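Local coordinates for protein MpaA (PDB 5HXD) that probably cuts the gamma-D-glutamyl-diaminopimelate amide bond of murein tripeptide as a zinc-dependent peptidase of the M14 family, in muropeptide breakdown, at residues C61-L66 against H73-C78; V154-P159 against A228-W233. One frame throughout, in Å; residues are numbered along the deposited sequence.

Contact 1 of 2, residues C61-L66 against H73-C78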
loop_
_atom_site.group_PDB
_atom_site.type_symbol
_atom_site.label_atom_id
_atom_site.label_comp_id
_atom_site.label_asym_id
_atom_site.label_seq_id
_atom_site.Cartn_x
_atom_site.Cartn_y
_atom_site.Cartn_z
ATOM N N CYS A 61 -4.040 9.222 7.240
ATOM C CA CYS A 61 -5.066 10.257 7.118
ATOM C C CYS A 61 -5.333 10.872 8.476
ATOM O O CYS A 61 -5.447 12.090 8.609
ATOM C CB CYS A 61 -6.362 9.689 6.534
ATOM S SG CYS A 61 -6.332 9.466 4.733
ATOM N N ALA A 62 -5.424 10.014 9.482
ATOM C CA ALA A 62 -5.642 10.466 10.837
ATOM C C ALA A 62 -4.477 11.315 11.303
ATOM O O ALA A 62 -4.683 12.355 11.897
ATOM C CB ALA A 62 -5.840 9.299 11.746
ATOM N N LEU A 63 -3.258 10.877 11.009
ATOM C CA LEU A 63 -2.063 11.615 11.387
ATOM C C LEU A 63 -2.005 12.974 10.699
ATOM O O LEU A 63 -1.487 13.936 11.256
ATOM C CB LEU A 63 -0.822 10.789 11.063
ATOM C CG LEU A 63 0.579 11.316 11.370
ATOM C CD1 LEU A 63 0.732 11.653 12.818
ATOM C CD2 LEU A 63 1.583 10.256 11.005
ATOM N N ARG A 64 -2.564 13.048 9.496
ATOM C CA ARG A 64 -2.568 14.268 8.676
ATOM C C ARG A 64 -3.804 15.140 8.949
ATOM O O ARG A 64 -3.903 16.258 8.434
ATOM C CB ARG A 64 -2.497 13.912 7.168
ATOM C CG ARG A 64 -1.092 13.541 6.659
ATOM C CD ARG A 64 -1.027 13.224 5.154
ATOM N NE ARG A 64 -1.699 11.963 4.818
ATOM C CZ ARG A 64 -2.801 11.862 4.077
ATOM N NH1 ARG A 64 -3.363 12.947 3.572
ATOM N NH2 ARG A 64 -3.343 10.670 3.850
ATOM N N THR A 65 -4.737 14.624 9.753
ATOM C CA THR A 65 -6.005 15.305 10.048
ATOM C C THR A 65 -6.019 15.957 11.422
ATOM O O THR A 65 -6.127 17.178 11.533
ATOM C CB THR A 65 -7.191 14.332 9.978
ATOM O OG1 THR A 65 -7.396 13.937 8.618
ATOM C CG2 THR A 65 -8.465 14.981 10.511
ATOM N N LEU A 66 -5.928 15.125 12.461
ATOM C CA LEU A 66 -5.886 15.570 13.851
ATOM C C LEU A 66 -4.882 16.710 14.027
ATOM O O LEU A 66 -3.838 16.727 13.378
ATOM C CB LEU A 66 -5.542 14.393 14.775
ATOM C CG LEU A 66 -5.399 14.733 16.275
ATOM C CD1 LEU A 66 -6.682 15.363 16.832
ATOM C CD2 LEU A 66 -4.953 13.520 17.106
ATOM N N HIS A 73 0.523 9.879 21.217
ATOM C CA HIS A 73 1.193 8.604 20.946
ATOM C C HIS A 73 2.061 8.609 19.683
ATOM O O HIS A 73 1.751 9.287 18.714
ATOM C CB HIS A 73 0.142 7.486 20.846
ATOM C CG HIS A 73 -0.849 7.481 21.977
ATOM N ND1 HIS A 73 -0.473 7.595 23.296
ATOM C CD2 HIS A 73 -2.202 7.371 21.982
ATOM C CE1 HIS A 73 -1.547 7.558 24.067
ATOM N NE2 HIS A 73 -2.610 7.424 23.292
ATOM N N HIS A 74 3.148 7.838 19.718
ATOM C CA HIS A 74 4.059 7.670 18.586
ATOM C C HIS A 74 3.434 6.871 17.436
ATOM O O HIS A 74 2.582 6.007 17.662
ATOM C CB HIS A 74 5.343 6.955 19.025
ATOM C CG HIS A 74 6.038 7.593 20.186
ATOM N ND1 HIS A 74 6.564 8.863 20.128
ATOM C CD2 HIS A 74 6.320 7.125 21.421
ATOM C CE1 HIS A 74 7.125 9.161 21.286
ATOM N NE2 HIS A 74 6.991 8.122 22.088
ATOM N N VAL A 75 3.891 7.128 16.211
ATOM C CA VAL A 75 3.279 6.521 15.026
ATOM C C VAL A 75 4.294 5.998 14.012
ATOM O O VAL A 75 5.224 6.710 13.621
ATOM C CB VAL A 75 2.340 7.527 14.308
ATOM C CG1 VAL A 75 1.843 6.955 12.972
ATOM C CG2 VAL A 75 1.164 7.907 15.216
ATOM N N VAL A 76 4.102 4.739 13.619
ATOM C CA VAL A 76 4.760 4.135 12.460
ATOM C C VAL A 76 3.718 3.714 11.407
ATOM O O VAL A 76 2.960 2.763 11.613
ATOM C CB VAL A 76 5.588 2.893 12.871
ATOM C CG1 VAL A 76 6.085 2.125 11.636
ATOM C CG2 VAL A 76 6.717 3.289 13.802
ATOM N N LEU A 77 3.669 4.421 10.284
ATOM C CA LEU A 77 2.681 4.116 9.243
ATOM C C LEU A 77 2.959 2.794 8.535
ATOM O O LEU A 77 2.028 2.052 8.222
ATOM C CB LEU A 77 2.625 5.234 8.208
ATOM C CG LEU A 77 2.044 6.547 8.714
ATOM C CD1 LEU A 77 2.166 7.623 7.668
ATOM C CD2 LEU A 77 0.608 6.315 9.067
ATOM N N CYS A 78 4.228 2.490 8.279
ATOM C CA CYS A 78 4.539 1.304 7.498
ATOM C C CYS A 78 5.793 0.575 8.002
ATOM O O CYS A 78 6.931 1.008 7.779
ATOM C CB CYS A 78 4.681 1.692 6.023
ATOM S SG CYS A 78 4.596 0.327 4.878
#
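No ring, amide or other flat group takes part where Leu63 meets Val75 and Leu77; the interface is made of branched aliphatic tips. Leu63 CD2 reaches Val75 CG1 head-on at 3.9 Å, the two side chains pointing at one another. The same methyl has Leu77 CD1 as its second neighbour, at 4.3 Å, so one branch of Leu63 serves both residues. In Leu63, CG stands anti to the backbone N (chi1 -179°), which extends the branch away from the helix toward the strand; the nearest CA atoms, those of Leu63 and Val75, remain 8.2 Å apart. Val76, between the two partners, turns its side chain the other way and packs on Leu45. On the helical side, Thr65 OG1 donates to Cys61 O at 2.7 Å from above the carbonyl plane, while Ala62 O accepts both Thr65 N and Leu66 N. Leu59, one turn before Leu63, also touches Val75 and Leu77, and Leu86 of the second subunit packs on Leu77. Such helix-on-strand packing belongs to the beta-alpha-beta crossover formed by strand 43-45, helix 53-65 and strand 74-76, whose two strands run parallel.

Contact 2 of 2, residues V154-P159 against A228-W233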
loop_
_atom_site.group_PDB
_atom_site.type_symbol
_atom_site.label_atom_id
_atom_site.label_comp_id
_atom_site.label_asym_id
_atom_site.label_seq_id
_atom_site.Cartn_x
_atom_site.Cartn_y
_atom_site.Cartn_z
ATOM N N VAL A 154 -0.485 -0.496 19.684
ATOM C CA VAL A 154 -1.579 -0.984 18.843
ATOM C C VAL A 154 -1.071 -1.218 17.411
ATOM O O VAL A 154 -0.574 -0.297 16.754
ATOM C CB VAL A 154 -2.785 -0.014 18.797
ATOM C CG1 VAL A 154 -3.773 -0.463 17.729
ATOM C CG2 VAL A 154 -3.481 0.062 20.152
ATOM N N SER A 155 -1.184 -2.457 16.943
ATOM C CA SER A 155 -0.735 -2.828 15.605
ATOM C C SER A 155 -1.915 -3.216 14.721
ATOM O O SER A 155 -2.595 -4.199 14.984
ATOM C CB SER A 155 0.260 -3.976 15.681
ATOM O OG SER A 155 0.356 -4.626 14.434
ATOM N N PHE A 156 -2.152 -2.428 13.678
ATOM C CA PHE A 156 -3.274 -2.646 12.764
ATOM C C PHE A 156 -2.985 -3.648 11.648
ATOM O O PHE A 156 -1.920 -3.586 11.041
ATOM C CB PHE A 156 -3.685 -1.319 12.145
ATOM C CG PHE A 156 -4.354 -0.414 13.097
ATOM C CD1 PHE A 156 -5.723 -0.433 13.222
ATOM C CD2 PHE A 156 -3.616 0.430 13.897
ATOM C CE1 PHE A 156 -6.352 0.378 14.127
ATOM C CE2 PHE A 156 -4.237 1.251 14.799
ATOM C CZ PHE A 156 -5.611 1.225 14.912
ATOM N N HIS A 157 -3.942 -4.551 11.391
ATOM C CA HIS A 157 -3.867 -5.512 10.281
ATOM C C HIS A 157 -5.158 -5.630 9.451
ATOM O O HIS A 157 -6.124 -4.908 9.685
ATOM C CB HIS A 157 -3.513 -6.904 10.807
ATOM C CG HIS A 157 -2.082 -7.063 11.205
ATOM N ND1 HIS A 157 -1.506 -6.338 12.225
ATOM C CD2 HIS A 157 -1.113 -7.883 10.737
ATOM C CE1 HIS A 157 -0.243 -6.695 12.361
ATOM N NE2 HIS A 157 0.020 -7.638 11.473
ATOM N N ASP A 158 -5.139 -6.574 8.499
ATOM C CA ASP A 158 -6.276 -7.019 7.662
ATOM C C ASP A 158 -6.394 -8.534 7.669
ATOM O O ASP A 158 -5.379 -9.221 7.781
ATOM C CB ASP A 158 -6.103 -6.619 6.195
ATOM C CG ASP A 158 -6.678 -5.292 5.881
ATOM O OD1 ASP A 158 -7.319 -4.699 6.773
ATOM O OD2 ASP A 158 -6.473 -4.838 4.734
ATOM N N PRO A 159 -7.611 -9.072 7.469
ATOM C CA PRO A 159 -8.907 -8.401 7.410
ATOM C C PRO A 159 -9.891 -9.067 8.369
ATOM O O PRO A 159 -11.045 -9.282 7.998
ATOM C CB PRO A 159 -9.323 -8.631 5.961
ATOM C CG PRO A 159 -8.687 -10.034 5.630
ATOM C CD PRO A 159 -7.704 -10.360 6.768
ATOM N N ALA A 228 -8.382 9.075 14.504
ATOM C CA ALA A 228 -8.012 10.385 15.036
ATOM C C ALA A 228 -8.123 10.454 16.561
ATOM O O ALA A 228 -7.327 11.124 17.217
ATOM C CB ALA A 228 -8.880 11.466 14.407
ATOM N N ASN A 229 -9.122 9.785 17.124
ATOM C CA ASN A 229 -9.332 9.842 18.571
ATOM C C ASN A 229 -8.334 8.943 19.291
ATOM O O ASN A 229 -7.957 9.217 20.437
ATOM C CB ASN A 229 -10.768 9.455 18.952
ATOM C CG ASN A 229 -11.790 10.476 18.492
ATOM O OD1 ASN A 229 -11.481 11.657 18.335
ATOM N ND2 ASN A 229 -13.015 10.025 18.266
ATOM N N LEU A 230 -7.895 7.889 18.600
ATOM C CA LEU A 230 -6.879 6.970 19.115
ATOM C C LEU A 230 -5.518 7.647 19.263
ATOM O O LEU A 230 -4.756 7.336 20.184
ATOM C CB LEU A 230 -6.749 5.747 18.205
ATOM C CG LEU A 230 -5.686 4.739 18.652
ATOM C CD1 LEU A 230 -5.928 4.318 20.104
ATOM C CD2 LEU A 230 -5.657 3.529 17.729
ATOM N N LEU A 231 -5.215 8.575 18.358
ATOM C CA LEU A 231 -3.965 9.338 18.438
ATOM C C LEU A 231 -3.911 10.220 19.697
ATOM O O LEU A 231 -2.834 10.638 20.110
ATOM C CB LEU A 231 -3.770 10.200 17.182
ATOM C CG LEU A 231 -3.735 9.452 15.835
ATOM C CD1 LEU A 231 -4.062 10.361 14.665
ATOM C CD2 LEU A 231 -2.398 8.792 15.598
ATOM N N ARG A 232 -5.068 10.488 20.302
ATOM C CA ARG A 232 -5.143 11.344 21.492
ATOM C C ARG A 232 -5.794 10.644 22.687
ATOM O O ARG A 232 -6.333 11.303 23.567
ATOM C CB ARG A 232 -5.927 12.626 21.173
ATOM C CG ARG A 232 -7.351 12.363 20.672
ATOM C CD ARG A 232 -8.186 13.639 20.566
ATOM N NE ARG A 232 -9.604 13.344 20.338
ATOM C CZ ARG A 232 -10.561 14.267 20.277
ATOM N NH1 ARG A 232 -10.248 15.545 20.421
ATOM N NH2 ARG A 232 -11.829 13.916 20.067
ATOM N N TRP A 233 -5.750 9.316 22.708
ATOM C CA TRP A 233 -6.478 8.535 23.697
ATOM C C TRP A 233 -5.817 8.567 25.065
ATOM O O TRP A 233 -4.606 8.407 25.176
ATOM C CB TRP A 233 -6.616 7.084 23.240
ATOM C CG TRP A 233 -7.310 6.160 24.246
ATOM C CD1 TRP A 233 -8.636 5.837 24.273
ATOM C CD2 TRP A 233 -6.712 5.441 25.346
ATOM N NE1 TRP A 233 -8.903 4.973 25.314
ATOM C CE2 TRP A 233 -7.724 4.709 25.993
ATOM C CE3 TRP A 233 -5.402 5.350 25.859
ATOM C CZ2 TRP A 233 -7.501 3.899 27.104
ATOM C CZ3 TRP A 233 -5.170 4.540 26.964
ATOM C CH2 TRP A 233 -6.213 3.825 27.572
#
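Leu230 brings its CD2 methyl to the rim of the Phe156 ring, lying in the ring plane and not over either face. The nearest carbon is Phe156 CZ, at 3.6 Å from Leu230 CD2, and Phe156 CE2 follows at 4.0 Å. Val154 is a looser neighbour, its CG1 lying 4.4 Å from that same Leu230 methyl. All three side chains are buried, and the contact between the segments is purely apolar.

The torsions explain the reach. Leu230 holds CG anti to its main-chain nitrogen (chi1 179°), sending the methyl out from the helix, whereas Phe156 sets its ring anti to the carbonyl carbon (chi1 -71°) and comes from the opposite direction. Val154 and Phe156, two residues apart on the strand, both point toward the helix.

A type I turn runs from Leu230 to Trp233, with Arg232 N bonded to Asn229 O at 3.2 Å. The Arg232 guanidinium adds two weak bonds to Asn229 OD1, through NE and NH2. Next to Phe156, His157 is a predicted zinc ligand with His49 and Glu52, and the Phe156 side chain lies about 9 Å from the bound zinc ion.

Strand 153-157 runs in the mixed sheet between the parallel strands 43-45 and 206-210, whose Ile44 and Ala209 touch the Phe156 side chain, while Trp174 and Leu175 of helix 170-178 pack against Leu230.

Contact 1 closes before contact 2 opens along the chain, yet their centres lie only 9 Å apart. Both set a helix against the same mixed sheet, contact 1 at the outermost strand 74-76 and contact 2 at the inner strand 153-157, with strand 43-45 between them. The helices themselves meet: Ala62 of helix 53-65 packs on Leu224 and Met227 of helix 224-230. A probable hydrogen bond of 2.9 Å from His73 NE2 to Trp233 O also ties the second segments together. Helix 224-230, near the C-terminus, is thereby joined to the earlier beta-alpha-beta unit, on the sheet whose strand 153-157 ends at the predicted zinc ligand His157.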